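Local structure of putative cytoplasmic protein (Salmonella enterica subsp. enterica serovar Typhimurium, 4J32) at residues G42-N47 / A79-A84. The protein probably cleaves peptidoglycan as a papain-like (NlpC/P60) amidase effector of the type VI secretion system, and is held in complex with the immunity protein Tai4. Residues are numbered along the deposited sequence; the frame is centred on the assembly and turned at random.
Sequences GNVGKN and AKVSGA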
# COMPACT_ATOMS: atom_id res chain seq x y z
N GLY A 42 -16.67 11.11 -23.14
CA GLY A 42 -15.38 11.44 -23.75
C GLY A 42 -14.21 11.14 -22.83
O GLY A 42 -14.25 10.16 -22.06
N ASN A 43 -13.17 11.96 -22.91
CA ASN A 43 -11.99 11.77 -22.06
C ASN A 43 -12.24 12.00 -20.57
O ASN A 43 -11.59 11.38 -19.72
CB ASN A 43 -10.81 12.62 -22.55
CG ASN A 43 -10.23 12.12 -23.87
OD1 ASN A 43 -10.52 10.99 -24.30
ND2 ASN A 43 -9.41 12.94 -24.51
N VAL A 44 -13.17 12.89 -20.25
CA VAL A 44 -13.64 13.04 -18.87
C VAL A 44 -14.13 11.67 -18.34
O VAL A 44 -13.65 11.18 -17.29
CB VAL A 44 -14.74 14.13 -18.74
CG1 VAL A 44 -15.40 14.12 -17.34
CG2 VAL A 44 -14.15 15.52 -19.01
N GLY A 45 -15.06 11.06 -19.06
CA GLY A 45 -15.56 9.74 -18.69
C GLY A 45 -14.50 8.64 -18.60
O GLY A 45 -14.49 7.86 -17.65
N LYS A 46 -13.63 8.58 -19.60
CA LYS A 46 -12.54 7.60 -19.62
C LYS A 46 -11.63 7.71 -18.40
O LYS A 46 -11.26 6.69 -17.80
CB LYS A 46 -11.74 7.74 -20.91
CG LYS A 46 -12.54 7.23 -22.11
CD LYS A 46 -11.70 7.13 -23.36
CE LYS A 46 -12.55 6.61 -24.51
NZ LYS A 46 -11.86 6.84 -25.82
N ASN A 47 -11.27 8.94 -18.03
CA ASN A 47 -10.43 9.16 -16.86
C ASN A 47 -11.12 8.86 -15.55
O ASN A 47 -10.48 8.37 -14.61
CB ASN A 47 -9.83 10.56 -16.85
CG ASN A 47 -8.64 10.68 -17.78
OD1 ASN A 47 -7.54 10.21 -17.46
ND2 ASN A 47 -8.85 11.27 -18.94
N ALA A 79 -4.28 22.26 -17.22
CA ALA A 79 -4.52 20.88 -17.62
C ALA A 79 -6.02 20.64 -17.78
O ALA A 79 -6.82 21.03 -16.93
CB ALA A 79 -3.90 19.91 -16.59
N LYS A 80 -6.42 20.02 -18.89
CA LYS A 80 -7.85 19.80 -19.15
C LYS A 80 -8.00 18.60 -20.08
O LYS A 80 -7.06 18.23 -20.78
CB LYS A 80 -8.48 21.04 -19.81
CG LYS A 80 -7.93 21.34 -21.21
CD LYS A 80 -8.32 22.75 -21.71
CE LYS A 80 -7.39 23.84 -21.21
NZ LYS A 80 -6.03 23.74 -21.84
N VAL A 81 -9.18 18.00 -20.04
CA VAL A 81 -9.51 16.90 -20.95
C VAL A 81 -10.86 17.19 -21.59
O VAL A 81 -11.72 17.86 -21.01
CB VAL A 81 -9.53 15.51 -20.26
CG1 VAL A 81 -8.17 15.17 -19.66
CG2 VAL A 81 -10.57 15.46 -19.16
N SER A 82 -11.07 16.62 -22.78
CA SER A 82 -12.31 16.87 -23.49
C SER A 82 -13.46 15.97 -23.00
O SER A 82 -13.23 14.85 -22.51
CB SER A 82 -12.11 16.75 -24.99
OG SER A 82 -11.57 15.49 -25.34
N GLY A 83 -14.69 16.49 -23.10
CA GLY A 83 -15.90 15.67 -22.95
C GLY A 83 -16.40 15.11 -24.28
O GLY A 83 -15.83 15.37 -25.35
N ALA A 84 -17.49 14.33 -24.23
CA ALA A 84 -18.15 13.86 -25.46
C ALA A 84 -18.65 15.03 -26.33
O ALA A 84 -18.79 14.90 -27.54
CB ALA A 84 -19.29 12.91 -25.13
O HOH W 1 -13.34 13.46 -25.37
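The helix of residues 42-47 crosses steeply over the strand at 80-82, their axes 6.2 Å apart and at 110°. The Ser82 carbonyl joins them: Val44 N donates to Ser82 O at 3.0 Å, in the carbonyl plane, so an early helical N-H is satisfied from outside the helix. Asn43 N donates to a water, which also joins Ser82 OG at 2.7 Å and, weakly, Gly83 O; serine suits its place by sharing this water. Gly42 has a positive phi of 57°, and the backbone of Gly83 and Ala84 occupies the side where a CB would point, so the site suits a residue without one.

Val81 points its branched side chain at the helix. Its CG2 meets Val44 CG2 at 3.6 Å, two compact apolar groups crossing obliquely between helix and strand, while CG1 lies against the amide of Asn47. That amide is steadied by Asn47 ND2 donating to Asn43 O at 2.9 Å, from above the carbonyl plane, and Asn43 O also accepts Asn47 N. Asn47 OD1 accepts a hydrogen bond from NE2 of His55 of the immunity-protein chain, whose Val51 packs on Val81 and Asn47. Thus a strand carbonyl accepting an early helical N-H joins helix 42-49 to the antiparallel hairpin 80-90, where both meet Tai4.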